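Local coordinates for tRNA nucleotidyl transferase-related protein (Thermotoga maritima, PDB 3H38), which probably adds the CCA end to tRNA from CTP and ATP, the deposited chain being the C-terminal nucleotidyltransferase and RNA-binding part of a longer protein, at residues Leu179-Arg183 with Glu220-Ile224; Asp173-Arg177 with Arg216-Glu220. Residue numbers count along the deposited sequence, not the author numbering.

Interaction 1: residues Leu179-Arg183 with Glu220-Ile224; sequences LRAIR and ELEKI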
# COMPACT_ATOMS: atom_id res chain seq x y z
N LEU A 179 -8.70 4.10 -8.77
CA LEU A 179 -8.27 3.27 -7.64
C LEU A 179 -8.39 4.07 -6.34
O LEU A 179 -8.84 3.53 -5.32
CB LEU A 179 -6.84 2.74 -7.86
CG LEU A 179 -6.66 1.77 -9.06
CD1 LEU A 179 -5.21 1.49 -9.41
CD2 LEU A 179 -7.34 0.44 -8.78
N ARG A 180 -8.03 5.36 -6.40
CA ARG A 180 -8.12 6.25 -5.23
C ARG A 180 -9.54 6.39 -4.70
O ARG A 180 -9.74 6.47 -3.47
CB ARG A 180 -7.56 7.63 -5.55
CG ARG A 180 -6.06 7.65 -5.77
CD ARG A 180 -5.61 8.96 -6.33
NE ARG A 180 -5.85 10.01 -5.36
CZ ARG A 180 -4.97 10.35 -4.42
NH1 ARG A 180 -5.26 11.32 -3.54
NH2 ARG A 180 -3.80 9.73 -4.38
N ALA A 181 -10.52 6.43 -5.61
CA ALA A 181 -11.92 6.52 -5.20
C ALA A 181 -12.33 5.30 -4.37
O ALA A 181 -12.88 5.42 -3.29
CB ALA A 181 -12.84 6.69 -6.40
N ILE A 182 -12.02 4.12 -4.88
CA ILE A 182 -12.31 2.93 -4.11
C ILE A 182 -11.60 3.00 -2.77
O ILE A 182 -12.23 2.74 -1.72
CB ILE A 182 -11.89 1.66 -4.90
CG1 ILE A 182 -12.83 1.46 -6.09
CG2 ILE A 182 -11.86 0.44 -4.00
CD1 ILE A 182 -12.11 0.98 -7.31
N ARG A 183 -10.34 3.38 -2.77
CA ARG A 183 -9.60 3.46 -1.55
C ARG A 183 -10.19 4.32 -0.48
O ARG A 183 -10.24 3.91 0.63
CB ARG A 183 -8.16 3.83 -1.77
CG ARG A 183 -7.50 4.30 -0.54
CD ARG A 183 -6.05 4.15 -0.59
NE ARG A 183 -5.50 4.96 -1.63
CZ ARG A 183 -4.99 6.16 -1.46
NH1 ARG A 183 -4.53 6.85 -2.47
NH2 ARG A 183 -4.93 6.66 -0.26
N GLU A 220 -0.65 3.53 -6.57
CA GLU A 220 -1.98 3.65 -5.99
C GLU A 220 -2.43 2.27 -5.51
O GLU A 220 -3.23 2.14 -4.57
CB GLU A 220 -2.97 4.25 -7.00
CG GLU A 220 -2.76 5.76 -7.27
CD GLU A 220 -2.79 6.64 -6.02
OE1 GLU A 220 -3.60 6.37 -5.11
OE2 GLU A 220 -2.00 7.61 -5.93
N LEU A 221 -1.89 1.24 -6.14
CA LEU A 221 -2.18 -0.12 -5.72
C LEU A 221 -1.55 -0.44 -4.37
O LEU A 221 -2.23 -0.96 -3.50
CB LEU A 221 -1.71 -1.13 -6.77
CG LEU A 221 -2.77 -2.00 -7.46
CD1 LEU A 221 -4.19 -1.53 -7.20
CD2 LEU A 221 -2.49 -2.10 -8.96
N GLU A 222 -0.27 -0.14 -4.20
CA GLU A 222 0.35 -0.42 -2.91
C GLU A 222 -0.42 0.33 -1.83
O GLU A 222 -0.65 -0.17 -0.72
CB GLU A 222 1.84 -0.05 -2.91
CG GLU A 222 2.71 -1.03 -3.69
CD GLU A 222 3.83 -0.37 -4.47
OE1 GLU A 222 3.74 0.85 -4.79
OE2 GLU A 222 4.82 -1.07 -4.80
N LYS A 223 -0.84 1.53 -2.14
CA LYS A 223 -1.54 2.36 -1.21
C LYS A 223 -2.86 1.78 -0.79
O LYS A 223 -3.16 1.72 0.36
CB LYS A 223 -1.77 3.71 -1.84
CG LYS A 223 -1.26 4.87 -1.12
CD LYS A 223 -0.94 5.87 -2.16
CE LYS A 223 -0.52 7.18 -1.63
NZ LYS A 223 -0.52 8.16 -2.75
N ILE A 224 -3.63 1.30 -1.74
CA ILE A 224 -4.78 0.45 -1.41
C ILE A 224 -4.40 -0.70 -0.45
O ILE A 224 -5.09 -0.96 0.54
CB ILE A 224 -5.44 -0.17 -2.64
CG1 ILE A 224 -6.48 0.79 -3.21
CG2 ILE A 224 -6.11 -1.49 -2.27
CD1 ILE A 224 -6.92 0.42 -4.60
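Two nearly parallel helices pack side by side here, through a buried salt-bridge network over an apolar floor, where helix 177-187 meets helix 214-225 near the middle of the elongated chain. The axes of the short segments come within 9.8 Å at an angle of 11°, and Leu179 faces Glu220 while Arg183 faces Ile224, so both helices advance one turn together. Glu220 supplies the negative charge of the network. Glu220 OE2 accepts a hydrogen bond from Arg180 NH2 at 3.2 Å, and Glu220 OE1 one from Arg183 NH1 at 2.8 Å, although the position of OE1 is less certain. Lys223, almost one turn on, places NZ 3.6 Å from Glu220 OE2 in a long, weak ion pair; NZ is also hydrogen-bonded to Gln219, and Lys223 CD lies over one face of the Arg183 guanidinium, 3.7 Å from Arg183 NH1. The shared carboxylate offsets the crowding of three cations, with Arg180 NH2 just 4.0 Å from Lys223 NZ. Beneath the charges, Leu179 CD1 meets Leu221 CD1 at 3.9 Å, and Ile224 CD1 lies 4.0 Å from Leu179 CB; Ile224 CG1 also touches Arg183 CB at 3.8 Å. Arg180 and Arg183 contact CTP and ATP in nucleotide-bound structures of this protein, so Glu220, from the neighbouring helix, pairs with two nucleotide-binding guanidiniums. Arg180 has a second acidic partner in Asp130, another nucleotide-binding residue. The apolar floor continues into Met237 of helix 230-239, against Leu179 and Ile224, and Leu246 of helix 242-246, against Leu179 and Leu221.

Interaction 2: residues Asp173-Arg177 with Arg216-Glu220; sequences DDPTR and RLRQE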
# COMPACT_ATOMS: atom_id res chain seq x y z
N ASP A 173 -8.62 12.56 -17.29
CA ASP A 173 -7.42 13.30 -16.86
C ASP A 173 -6.41 12.44 -16.08
O ASP A 173 -5.25 12.29 -16.50
CB ASP A 173 -7.83 14.49 -15.96
CG ASP A 173 -8.35 15.70 -16.75
OD1 ASP A 173 -8.63 16.78 -16.13
OD2 ASP A 173 -8.46 15.60 -17.99
N ASP A 174 -6.83 11.92 -14.93
CA ASP A 174 -5.98 11.05 -14.11
C ASP A 174 -6.72 9.78 -13.66
O ASP A 174 -7.42 9.77 -12.64
CB ASP A 174 -5.44 11.81 -12.90
CG ASP A 174 -4.43 11.00 -12.13
OD1 ASP A 174 -3.86 11.50 -11.14
OD2 ASP A 174 -4.20 9.85 -12.54
N PRO A 175 -6.58 8.70 -14.44
CA PRO A 175 -7.33 7.46 -14.24
C PRO A 175 -6.90 6.79 -12.95
O PRO A 175 -7.51 5.82 -12.50
CB PRO A 175 -6.91 6.60 -15.46
CG PRO A 175 -6.37 7.57 -16.47
CD PRO A 175 -5.70 8.62 -15.62
N THR A 176 -5.85 7.33 -12.36
CA THR A 176 -5.31 6.87 -11.09
C THR A 176 -6.37 7.07 -9.98
O THR A 176 -6.42 6.33 -9.01
CB THR A 176 -3.97 7.60 -10.83
OG1 THR A 176 -2.90 6.65 -10.82
CG2 THR A 176 -3.98 8.45 -9.60
N ARG A 177 -7.28 8.01 -10.22
CA ARG A 177 -8.35 8.32 -9.30
C ARG A 177 -9.42 7.25 -9.28
O ARG A 177 -10.32 7.25 -8.41
CB ARG A 177 -9.00 9.66 -9.68
CG ARG A 177 -8.20 10.89 -9.27
CD ARG A 177 -8.58 12.13 -10.12
NE ARG A 177 -7.54 13.15 -10.01
CZ ARG A 177 -7.47 14.28 -10.70
NH1 ARG A 177 -8.39 14.60 -11.61
NH2 ARG A 177 -6.45 15.09 -10.47
N ARG A 216 2.57 4.58 -11.87
CA ARG A 216 1.63 5.45 -11.18
C ARG A 216 0.55 4.56 -10.59
O ARG A 216 0.19 4.65 -9.43
CB ARG A 216 1.08 6.50 -12.14
CG ARG A 216 2.17 7.37 -12.84
CD ARG A 216 1.57 8.64 -13.50
NE ARG A 216 0.81 9.40 -12.51
CZ ARG A 216 -0.45 9.79 -12.64
NH1 ARG A 216 -1.02 10.46 -11.63
NH2 ARG A 216 -1.14 9.55 -13.76
N LEU A 217 0.05 3.65 -11.42
CA LEU A 217 -0.95 2.69 -11.04
C LEU A 217 -0.45 1.79 -9.88
O LEU A 217 -1.18 1.53 -8.92
CB LEU A 217 -1.28 1.84 -12.26
CG LEU A 217 -2.54 1.99 -13.12
CD1 LEU A 217 -3.23 3.30 -12.96
CD2 LEU A 217 -2.21 1.70 -14.59
N ARG A 218 0.79 1.33 -9.97
CA ARG A 218 1.30 0.41 -8.97
C ARG A 218 1.25 1.13 -7.64
O ARG A 218 0.85 0.57 -6.60
CB ARG A 218 2.73 -0.03 -9.30
CG ARG A 218 3.49 -0.62 -8.13
CD ARG A 218 4.75 -1.38 -8.54
NE ARG A 218 5.46 -1.81 -7.35
CZ ARG A 218 6.60 -2.50 -7.34
NH1 ARG A 218 7.17 -2.84 -6.20
NH2 ARG A 218 7.17 -2.85 -8.47
N GLN A 219 1.64 2.39 -7.67
CA GLN A 219 1.75 3.10 -6.43
C GLN A 219 0.40 3.31 -5.78
O GLN A 219 0.29 3.27 -4.55
CB GLN A 219 2.47 4.43 -6.63
CG GLN A 219 2.63 5.14 -5.30
CD GLN A 219 2.30 6.62 -5.38
OE1 GLN A 219 1.19 7.05 -5.01
NE2 GLN A 219 3.25 7.41 -5.89
N GLU A 220 -0.65 3.53 -6.57
CA GLU A 220 -1.98 3.65 -5.99
C GLU A 220 -2.43 2.27 -5.51
O GLU A 220 -3.23 2.14 -4.57
CB GLU A 220 -2.97 4.25 -7.00
CG GLU A 220 -2.76 5.76 -7.27
CD GLU A 220 -2.79 6.64 -6.02
OE1 GLU A 220 -3.60 6.37 -5.11
OE2 GLU A 220 -2.00 7.61 -5.93
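The turn entering helix 177-187 lies against one side of helix 214-225, with the CA atoms of Thr176 and Leu217 6.0 Å apart. Asp174 to Arg177 form a type I beta turn, closed by Arg177 N to Asp174 O at 3.0 Å. Asp174 OD2 accepts from Thr176 N at 3.0 Å, a capping bond at the turn into the helix, though OD2 is less surely placed. The same carboxylate reaches across the contact: Arg216 NH1 donates to Asp174 OD1 at 3.1 Å in a salt bridge, and a weak second bond, subject to the same doubt, runs from Arg216 NH2 to Asp174 OD2 at 3.3 Å. Thr176 points at the helix, its OG1 over one face of the Arg216 guanidinium, 4.0 Å from Leu217 CD1 and 3.7 Å from Glu220 CG. Thr176 OG1 has no polar partner in the model. Asp174 and Arg177 bind CTP and ATP in other structures of this protein, so this is a helix-entry turn in the nucleotide-binding pocket of a CCA-adding enzyme, tied by Arg216 to helix 214-225.

Both interactions end on helix 214-225; on the other side they use first the turn 173-177 and then helix 177-187. Their centres are 8 Å apart, and Glu220 takes part in each, while Leu179 CD1 of interaction 1 packs 4.1 Å from Leu217 O of interaction 2. The contact with 216-220 precedes the contact with 220-224 along the helix, matching the order of 173-177 and 179-183. Together they fasten nucleotide-binding residues Asp174, Arg180 and Arg183 to a helix of the probable RNA-binding region, so the nucleotide-binding turn and helix 177-187 are both joined to helix 214-225.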